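Local atomic coordinates of methylenetetrahydrofolate--tRNA-(uracil-5-)-methyltransferase TrmFO (Thermus thermophilus, PDB entry 3G5S), a protein that probably catalyses the folate- and FAD-dependent methylation of uridine 54 in tRNA to 5-methyluridine, with NADH or NADPH as reductant. Residues T19-G24 with E106-H111; G65-E70 with M393-G398; V367-E372 with G377-L382. All blocks are in the same frame, centred on the assembly; numbering follows the deposited sequence.

How the contacts relate
Helix 11-22 follows the glycine-rich turn after the first strand of the Rossmann-type FAD-binding fold. Its C-terminal end, in 19-24, meets 106-111 at the end of helix 97-109, and so contact 1 closes a loop of 81 residues. Within that loop the chain passes through 65-70. This segment meets 393-398 far along the chain, which ties helix 63-74 to the irregular segment between helices 374-384 and 409-429; contacts 1 and 2 therefore cross. Contact 3 joins 367-372 to 377-382 within the long span of contact 2, tying helix 374-384 to the loop before it. Contacts 2 and 3 touch through Met393, which packs on Leu378 and Tyr381. Contact 1 lies apart, its centre about 25 Å from theirs.

Contact 1: T19-G24 with E106-H111; sequences TLLRLG and ERLTGH. With EDO (1,2-ethanediol), chain I.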
loop_
_atom_site.group_PDB
_atom_site.type_symbol
_atom_site.label_atom_id
_atom_site.label_comp_id
_atom_site.label_asym_id
_atom_site.label_seq_id
_atom_site.Cartn_x
_atom_site.Cartn_y
_atom_site.Cartn_z
ATOM N N THR A 19 15.701 -1.929 -13.138
ATOM C CA THR A 19 14.935 -1.597 -14.330
ATOM C C THR A 19 15.701 -0.612 -15.215
ATOM O O THR A 19 15.801 -0.786 -16.434
ATOM C CB THR A 19 13.559 -1.018 -13.949
ATOM O OG1 THR A 19 12.913 -1.881 -13.005
ATOM C CG2 THR A 19 12.674 -0.883 -15.173
ATOM N N LEU A 20 16.248 0.422 -14.589
ATOM C CA LEU A 20 17.077 1.380 -15.295
ATOM C C LEU A 20 18.262 0.686 -15.973
ATOM O O LEU A 20 18.532 0.904 -17.158
ATOM C CB LEU A 20 17.555 2.440 -14.311
ATOM C CG LEU A 20 16.509 3.499 -13.955
ATOM C CD1 LEU A 20 16.644 3.959 -12.509
ATOM C CD2 LEU A 20 16.621 4.679 -14.898
ATOM N N LEU A 21 18.963 -0.153 -15.219
ATOM C CA LEU A 21 20.145 -0.831 -15.734
ATOM C C LEU A 21 19.805 -1.728 -16.924
ATOM O O LEU A 21 20.544 -1.769 -17.911
ATOM C CB LEU A 21 20.830 -1.628 -14.624
ATOM C CG LEU A 21 21.366 -0.791 -13.458
ATOM C CD1 LEU A 21 21.745 -1.675 -12.279
ATOM C CD2 LEU A 21 22.551 0.064 -13.900
ATOM N N ARG A 22 18.684 -2.444 -16.826
ATOM C CA ARG A 22 18.228 -3.341 -17.893
ATOM C C ARG A 22 17.976 -2.588 -19.188
ATOM O O ARG A 22 18.135 -3.143 -20.278
ATOM C CB ARG A 22 16.931 -4.073 -17.495
ATOM C CG ARG A 22 17.061 -5.016 -16.317
ATOM C CD ARG A 22 15.924 -6.009 -16.271
ATOM N NE ARG A 22 14.702 -5.557 -15.604
ATOM C CZ ARG A 22 13.479 -5.906 -16.010
ATOM N NH1 ARG A 22 13.340 -6.637 -17.102
ATOM N NH2 ARG A 22 12.401 -5.500 -15.362
ATOM N N LEU A 23 17.545 -1.338 -19.056
ATOM C CA LEU A 23 17.276 -0.487 -20.206
ATOM C C LEU A 23 18.505 0.317 -20.639
ATOM O O LEU A 23 18.414 1.193 -21.498
ATOM C CB LEU A 23 16.078 0.428 -19.923
ATOM C CG LEU A 23 14.746 -0.332 -19.833
ATOM C CD1 LEU A 23 13.671 0.560 -19.243
ATOM C CD2 LEU A 23 14.321 -0.875 -21.188
ATOM N N GLY A 24 19.657 -0.002 -20.057
ATOM C CA GLY A 24 20.909 0.628 -20.447
ATOM C C GLY A 24 21.127 2.037 -19.922
ATOM O O GLY A 24 21.931 2.788 -20.478
ATOM N N GLU A 106 24.404 -8.782 -5.072
ATOM C CA GLU A 106 25.408 -9.223 -6.036
ATOM C C GLU A 106 25.074 -8.801 -7.469
ATOM O O GLU A 106 25.940 -8.301 -8.190
ATOM C CB GLU A 106 25.602 -10.740 -5.965
ATOM C CG GLU A 106 26.168 -11.237 -4.644
ATOM C CD GLU A 106 26.449 -12.730 -4.656
ATOM O OE1 GLU A 106 26.985 -13.228 -5.670
ATOM O OE2 GLU A 106 26.138 -13.405 -3.651
ATOM N N ARG A 107 23.824 -8.999 -7.885
ATOM C CA ARG A 107 23.443 -8.679 -9.260
ATOM C C ARG A 107 23.572 -7.182 -9.527
ATOM O O ARG A 107 24.061 -6.774 -10.573
ATOM C CB ARG A 107 22.019 -9.154 -9.587
ATOM C CG ARG A 107 21.820 -10.671 -9.656
ATOM C CD ARG A 107 22.764 -11.364 -10.624
ATOM N NE ARG A 107 22.727 -10.831 -11.986
ATOM C CZ ARG A 107 21.791 -11.116 -12.889
ATOM N NH1 ARG A 107 20.778 -11.910 -12.576
ATOM N NH2 ARG A 107 21.860 -10.598 -14.108
ATOM N N LEU A 108 23.126 -6.366 -8.579
ATOM C CA LEU A 108 23.226 -4.919 -8.725
ATOM C C LEU A 108 24.675 -4.444 -8.687
ATOM O O LEU A 108 25.136 -3.741 -9.588
ATOM C CB LEU A 108 22.408 -4.217 -7.641
ATOM C CG LEU A 108 20.910 -4.150 -7.930
ATOM C CD1 LEU A 108 20.122 -3.800 -6.683
ATOM C CD2 LEU A 108 20.632 -3.159 -9.044
ATOM N N THR A 109 25.394 -4.836 -7.641
ATOM C CA THR A 109 26.750 -4.344 -7.435
ATOM C C THR A 109 27.663 -4.706 -8.606
ATOM O O THR A 109 28.564 -3.944 -8.955
ATOM C CB THR A 109 27.337 -4.850 -6.105
ATOM O OG1 THR A 109 26.507 -4.409 -5.022
ATOM C CG2 THR A 109 28.750 -4.314 -5.899
ATOM N N GLY A 110 27.413 -5.858 -9.221
ATOM C CA GLY A 110 28.220 -6.324 -10.331
ATOM C C GLY A 110 27.899 -5.731 -11.692
ATOM O O GLY A 110 28.603 -5.999 -12.663
ATOM N N HIS A 111 26.842 -4.928 -11.781
ATOM C CA HIS A 111 26.461 -4.338 -13.063
ATOM C C HIS A 111 27.392 -3.185 -13.452
ATOM O O HIS A 111 27.638 -2.294 -12.642
ATOM C CB HIS A 111 25.015 -3.839 -13.028
ATOM C CG HIS A 111 24.425 -3.660 -14.387
ATOM N ND1 HIS A 111 24.803 -2.642 -15.236
ATOM C CD2 HIS A 111 23.509 -4.393 -15.062
ATOM C CE1 HIS A 111 24.139 -2.750 -16.372
ATOM N NE2 HIS A 111 23.347 -3.808 -16.293
HETATM C C1 EDO I . 20.572 3.377 -23.370
HETATM O O1 EDO I . 21.840 2.718 -23.310
HETATM C C2 EDO I . 20.796 4.873 -23.206
HETATM O O2 EDO I . 21.737 5.337 -24.181
#
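Leu21 lies over one face of the His111 imidazole. Its CB sits above the middle of the ring, 3.8 Å from the centroid and 12° off the ring normal. This is a CH-pi contact. Both methyls also touch the ring: Leu21 CD2 is 3.8 Å from His111 ND1, and Leu21 CD1 is 3.9 Å from His111 CG. Leu21 CD1 also meets Leu108 CD2 at 3.7 Å, where the two leucine side chains cross at about a right angle. No hydrogen bond joins the segments.

With CG anti to the backbone N (chi1 -161°), the His111 ring reaches Leu21. Its ND1 is hydrogen-bonded to the backbone N of Leu113, which restrains the turn of the ring. The backbone bond from His111 N to Leu108 O (3.0 Å) keeps His111 close to Leu108. In segment 19-24, Gly24 is the C-prime residue of a Schellman motif that ends helix 11-22. Its O accepts a hydrogen bond from O1 of a 1,2-ethanediol molecule at 2.8 Å.

Further out, Leu108 packs on Ser14, Ala17 and Trp18 of helix 11-22. Leu21 also touches Val27 of strand 27-30, and Leu20 and Leu23 touch helix 343-361.

Contact 2: G65-E70 with M393-G398; sequences GLLQAE and MYANWG
Leu66 and Trp397 make the closer of two apolar contacts here. One methyl of the leucine, CD2, comes to 3.8 Å from CZ3 at the far end of the indole's six-membered ring. Leu66 CB approaches the same ring, 4.1 Å from Trp397 CH2. The approach is oblique to the ring. With CG anti to the backbone N (chi1 173°), the leucine carries CD2 off the helix to the indole.

The second apolar contact is looser. Leu67 CD2 stands 4.3 Å from Ala395 CB, and both side chains leave their backbones toward the other segment. Neighbouring leucines on one side of helix 63-74 thus meet two residues of an irregular segment, 393-398, which lies between helices 374-384 and 409-429. The packing is buried and joins the FAD-binding part of the chain to its C-terminal region. Met374 touches both Leu66 and Trp397, while Leu67 also packs on Leu344 and Ala348 of helix 343-361.

Polar interactions run to residues beyond the two segments. Trp397 NE1 donates a hydrogen bond to Thr61 O, which limits the rotation of the indole, and Ala395 N is bonded to Glu345 OE2.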
loop_
_atom_site.group_PDB
_atom_site.type_symbol
_atom_site.label_atom_id
_atom_site.label_comp_id
_atom_site.label_asym_id
_atom_site.label_seq_id
_atom_site.Cartn_x
_atom_site.Cartn_y
_atom_site.Cartn_z
ATOM N N GLY A 65 -0.664 -12.876 -5.320
ATOM C CA GLY A 65 -0.274 -13.888 -6.286
ATOM C C GLY A 65 -0.287 -13.354 -7.706
ATOM O O GLY A 65 0.606 -13.649 -8.502
ATOM N N LEU A 66 -1.300 -12.561 -8.042
ATOM C CA LEU A 66 -1.314 -11.918 -9.346
ATOM C C LEU A 66 -0.128 -10.962 -9.489
ATOM O O LEU A 66 0.560 -10.961 -10.508
ATOM C CB LEU A 66 -2.623 -11.179 -9.583
ATOM C CG LEU A 66 -2.683 -10.323 -10.846
ATOM C CD1 LEU A 66 -2.346 -11.122 -12.102
ATOM C CD2 LEU A 66 -4.031 -9.635 -10.987
ATOM N N LEU A 67 0.125 -10.149 -8.470
ATOM C CA LEU A 67 1.231 -9.200 -8.558
ATOM C C LEU A 67 2.576 -9.930 -8.707
ATOM O O LEU A 67 3.449 -9.487 -9.458
ATOM C CB LEU A 67 1.224 -8.264 -7.351
ATOM C CG LEU A 67 2.229 -7.107 -7.387
ATOM C CD1 LEU A 67 2.075 -6.248 -8.623
ATOM C CD2 LEU A 67 2.077 -6.254 -6.145
ATOM N N GLN A 68 2.741 -11.054 -8.006
ATOM C CA GLN A 68 3.937 -11.877 -8.172
ATOM C C GLN A 68 4.100 -12.328 -9.617
ATOM O O GLN A 68 5.187 -12.252 -10.187
ATOM C CB GLN A 68 3.883 -13.100 -7.254
ATOM C CG GLN A 68 4.046 -12.753 -5.783
ATOM C CD GLN A 68 3.632 -13.877 -4.853
ATOM O OE1 GLN A 68 3.353 -14.995 -5.287
ATOM N NE2 GLN A 68 3.587 -13.581 -3.558
ATOM N N ALA A 69 3.017 -12.824 -10.202
ATOM C CA ALA A 69 3.053 -13.301 -11.580
ATOM C C ALA A 69 3.364 -12.173 -12.562
ATOM O O ALA A 69 4.135 -12.360 -13.509
ATOM C CB ALA A 69 1.741 -13.994 -11.947
ATOM N N GLU A 70 2.765 -11.008 -12.341
ATOM C CA GLU A 70 3.048 -9.852 -13.182
ATOM C C GLU A 70 4.519 -9.494 -13.108
ATOM O O GLU A 70 5.155 -9.221 -14.120
ATOM C CB GLU A 70 2.200 -8.651 -12.743
ATOM C CG GLU A 70 0.721 -8.813 -13.039
ATOM C CD GLU A 70 -0.164 -7.704 -12.478
ATOM O OE1 GLU A 70 0.324 -6.774 -11.779
ATOM O OE2 GLU A 70 -1.390 -7.790 -12.742
HETATM N N MSE A 393 -1.661 1.753 0.780
HETATM C CA MSE A 393 -2.423 0.676 0.160
HETATM C C MSE A 393 -1.536 -0.515 -0.185
HETATM O O MSE A 393 -0.417 -0.348 -0.676
HETATM C CB MSE A 393 -3.103 1.207 -1.101
HETATM C CG MSE A 393 -4.012 0.206 -1.804
HETATM SE SE MSE A 393 -5.339 -0.592 -0.615
HETATM C CE MSE A 393 -6.072 1.037 0.127
ATOM N N TYR A 394 -2.058 -1.714 0.070
ATOM C CA TYR A 394 -1.439 -2.941 -0.410
ATOM C C TYR A 394 -2.320 -3.618 -1.455
ATOM O O TYR A 394 -3.478 -3.235 -1.645
ATOM C CB TYR A 394 -1.048 -3.876 0.732
ATOM C CG TYR A 394 -2.145 -4.398 1.640
ATOM C CD1 TYR A 394 -2.239 -3.975 2.958
ATOM C CD2 TYR A 394 -3.025 -5.382 1.210
ATOM C CE1 TYR A 394 -3.202 -4.494 3.814
ATOM C CE2 TYR A 394 -4.001 -5.904 2.061
ATOM C CZ TYR A 394 -4.080 -5.457 3.360
ATOM O OH TYR A 394 -5.026 -5.959 4.233
ATOM N N ALA A 395 -1.767 -4.608 -2.152
ATOM C CA ALA A 395 -2.494 -5.273 -3.231
ATOM C C ALA A 395 -3.728 -6.004 -2.702
ATOM O O ALA A 395 -3.646 -6.738 -1.723
ATOM C CB ALA A 395 -1.587 -6.252 -3.935
ATOM N N ASN A 396 -4.852 -5.808 -3.375
ATOM C CA ASN A 396 -6.099 -6.473 -3.016
ATOM C C ASN A 396 -7.041 -6.426 -4.213
ATOM O O ASN A 396 -6.862 -5.611 -5.123
ATOM C CB ASN A 396 -6.742 -5.833 -1.777
ATOM C CG ASN A 396 -7.209 -4.420 -2.032
ATOM O OD1 ASN A 396 -6.462 -3.450 -1.814
ATOM N ND2 ASN A 396 -8.427 -4.281 -2.523
ATOM N N TRP A 397 -8.046 -7.294 -4.207
ATOM C CA TRP A 397 -8.941 -7.410 -5.347
ATOM C C TRP A 397 -9.868 -6.216 -5.555
ATOM O O TRP A 397 -10.446 -6.079 -6.622
ATOM C CB TRP A 397 -9.748 -8.704 -5.274
ATOM C CG TRP A 397 -8.924 -9.937 -5.447
ATOM C CD1 TRP A 397 -8.794 -10.962 -4.556
ATOM C CD2 TRP A 397 -8.151 -10.306 -6.601
ATOM N NE1 TRP A 397 -7.984 -11.943 -5.077
ATOM C CE2 TRP A 397 -7.577 -11.565 -6.330
ATOM C CE3 TRP A 397 -7.882 -9.690 -7.828
ATOM C CZ2 TRP A 397 -6.751 -12.222 -7.251
ATOM C CZ3 TRP A 397 -7.063 -10.345 -8.741
ATOM C CH2 TRP A 397 -6.508 -11.595 -8.447
ATOM N N GLY A 398 -10.017 -5.350 -4.556
ATOM C CA GLY A 398 -10.812 -4.147 -4.741
ATOM C C GLY A 398 -10.220 -3.142 -5.720
ATOM O O GLY A 398 -10.928 -2.251 -6.192
#

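Contact 3: V367-E372 with G377-L382; sequences VAPPEE and GLVRYL
Arg380 grips the carbonyl oxygen of Pro369 from the side with two nitrogens. NE donates to Pro369 O over 2.9 Å, with an N-H...O angle of 153°, and lies in the carbonyl plane. NH2 donates to the same Pro369 O over 3.1 Å, bent to 142°, and stands well above that plane. The acceptor lies nearly in the guanidinium plane. NH2 also reaches Ala368 O at 3.2 Å, but this bond is weak, its N-H...O angle only 128°. The chain of Arg380 is extended from CG to NE, which carries the guanidinium from the helix across to these carbonyls.

Segment 367-372 is irregular and belongs to the link between helices 343-361 and 374-384. The chain then turns, so that the second helix runs back beside the segment. A proline has no N-H to offer, but its carbonyl can accept, and Pro369 O takes both donors. Replacing Arg380 with a leucine would probably leave Pro369 O without either donor, take the weak bond from Ala368 O, and let this part of the loop move more freely.

Other polar groups of the loop find partners elsewhere: Pro370 O accepts from Ser373 OG, and Val367 N donates to Asn356 OD1. Beside the polar grip, Pro369 CD packs loosely on Val379 CG2 at 4.4 Å. Trp427 of helix 409-429 touches Val367, Pro369 and Pro370.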
loop_
_atom_site.group_PDB
_atom_site.type_symbol
_atom_site.label_atom_id
_atom_site.label_comp_id
_atom_site.label_asym_id
_atom_site.label_seq_id
_atom_site.Cartn_x
_atom_site.Cartn_y
_atom_site.Cartn_z
ATOM N N VAL A 367 4.643 5.721 -18.885
ATOM C CA VAL A 367 3.597 4.735 -19.104
ATOM C C VAL A 367 3.056 4.251 -17.758
ATOM O O VAL A 367 3.640 4.510 -16.709
ATOM C CB VAL A 367 4.132 3.538 -19.912
ATOM C CG1 VAL A 367 4.470 3.957 -21.340
ATOM C CG2 VAL A 367 5.346 2.929 -19.227
ATOM N N ALA A 368 1.929 3.547 -17.791
ATOM C CA ALA A 368 1.383 2.921 -16.593
ATOM C C ALA A 368 0.545 1.734 -17.023
ATOM O O ALA A 368 -0.171 1.811 -18.013
ATOM C CB ALA A 368 0.540 3.894 -15.794
ATOM N N PRO A 369 0.628 0.625 -16.278
ATOM C CA PRO A 369 -0.106 -0.578 -16.677
ATOM C C PRO A 369 -1.604 -0.393 -16.500
ATOM O O PRO A 369 -2.049 0.499 -15.792
ATOM C CB PRO A 369 0.416 -1.662 -15.731
ATOM C CG PRO A 369 1.273 -0.999 -14.732
ATOM C CD PRO A 369 1.415 0.449 -15.047
ATOM N N PRO A 370 -2.390 -1.258 -17.137
ATOM C CA PRO A 370 -3.844 -1.075 -17.185
ATOM C C PRO A 370 -4.543 -1.410 -15.868
ATOM O O PRO A 370 -3.994 -2.131 -15.033
ATOM C CB PRO A 370 -4.280 -2.056 -18.271
ATOM C CG PRO A 370 -3.219 -3.090 -18.296
ATOM C CD PRO A 370 -1.939 -2.404 -17.943
ATOM N N GLU A 371 -5.761 -0.899 -15.711
ATOM C CA GLU A 371 -6.559 -1.065 -14.496
ATOM C C GLU A 371 -6.824 -2.526 -14.122
ATOM O O GLU A 371 -7.031 -2.836 -12.947
ATOM C CB GLU A 371 -7.897 -0.317 -14.639
ATOM C CG GLU A 371 -8.743 -0.789 -15.824
ATOM C CD GLU A 371 -10.140 -0.184 -15.854
ATOM O OE1 GLU A 371 -10.460 0.627 -14.961
ATOM O OE2 GLU A 371 -10.918 -0.527 -16.770
ATOM N N GLU A 372 -6.837 -3.414 -15.115
ATOM C CA GLU A 372 -7.094 -4.835 -14.867
ATOM C C GLU A 372 -5.914 -5.536 -14.217
ATOM O O GLU A 372 -6.087 -6.590 -13.607
ATOM C CB GLU A 372 -7.449 -5.573 -16.159
ATOM C CG GLU A 372 -8.773 -5.173 -16.763
ATOM C CD GLU A 372 -8.746 -3.803 -17.413
ATOM O OE1 GLU A 372 -7.642 -3.295 -17.719
ATOM O OE2 GLU A 372 -9.848 -3.245 -17.629
ATOM N N GLY A 377 -3.838 -1.402 -11.071
ATOM C CA GLY A 377 -4.849 -1.033 -10.102
ATOM C C GLY A 377 -4.235 -0.308 -8.917
ATOM O O GLY A 377 -4.796 0.664 -8.416
ATOM N N LEU A 378 -3.081 -0.776 -8.463
ATOM C CA LEU A 378 -2.426 -0.168 -7.319
ATOM C C LEU A 378 -2.000 1.282 -7.605
ATOM O O LEU A 378 -2.312 2.183 -6.827
ATOM C CB LEU A 378 -1.237 -1.016 -6.928
ATOM C CG LEU A 378 -0.477 -0.589 -5.683
ATOM C CD1 LEU A 378 -1.366 -0.552 -4.449
ATOM C CD2 LEU A 378 0.702 -1.511 -5.479
ATOM N N VAL A 379 -1.302 1.515 -8.714
ATOM C CA VAL A 379 -0.810 2.864 -8.971
ATOM C C VAL A 379 -1.927 3.818 -9.363
ATOM O O VAL A 379 -1.856 5.016 -9.079
ATOM C CB VAL A 379 0.374 2.903 -9.969
ATOM C CG1 VAL A 379 1.527 2.087 -9.419
ATOM C CG2 VAL A 379 -0.039 2.442 -11.366
ATOM N N ARG A 380 -2.967 3.294 -10.002
ATOM C CA ARG A 380 -4.094 4.139 -10.341
ATOM C C ARG A 380 -4.870 4.547 -9.077
ATOM O O ARG A 380 -5.369 5.670 -8.993
ATOM C CB ARG A 380 -4.941 3.522 -11.469
ATOM C CG ARG A 380 -4.158 3.449 -12.780
ATOM C CD ARG A 380 -4.877 2.716 -13.898
ATOM N NE ARG A 380 -3.981 2.534 -15.039
ATOM C CZ ARG A 380 -3.767 3.442 -15.988
ATOM N NH1 ARG A 380 -4.419 4.599 -15.966
ATOM N NH2 ARG A 380 -2.915 3.184 -16.974
ATOM N N TYR A 381 -4.916 3.662 -8.079
ATOM C CA TYR A 381 -5.460 4.007 -6.765
ATOM C C TYR A 381 -4.619 5.111 -6.101
ATOM O O TYR A 381 -5.166 6.096 -5.599
ATOM C CB TYR A 381 -5.550 2.769 -5.856
ATOM C CG TYR A 381 -6.086 3.075 -4.476
ATOM C CD1 TYR A 381 -7.443 2.986 -4.207
ATOM C CD2 TYR A 381 -5.238 3.449 -3.439
ATOM C CE1 TYR A 381 -7.950 3.262 -2.950
ATOM C CE2 TYR A 381 -5.735 3.742 -2.173
ATOM C CZ TYR A 381 -7.097 3.636 -1.935
ATOM O OH TYR A 381 -7.639 3.905 -0.691
ATOM N N LEU A 382 -3.297 4.961 -6.108
ATOM C CA LEU A 382 -2.419 5.979 -5.528
ATOM C C LEU A 382 -2.725 7.362 -6.086
ATOM O O LEU A 382 -2.725 8.358 -5.354
ATOM C CB LEU A 382 -0.943 5.644 -5.765
ATOM C CG LEU A 382 -0.381 4.391 -5.095
ATOM C CD1 LEU A 382 1.089 4.227 -5.462
ATOM C CD2 LEU A 382 -0.579 4.413 -3.574
#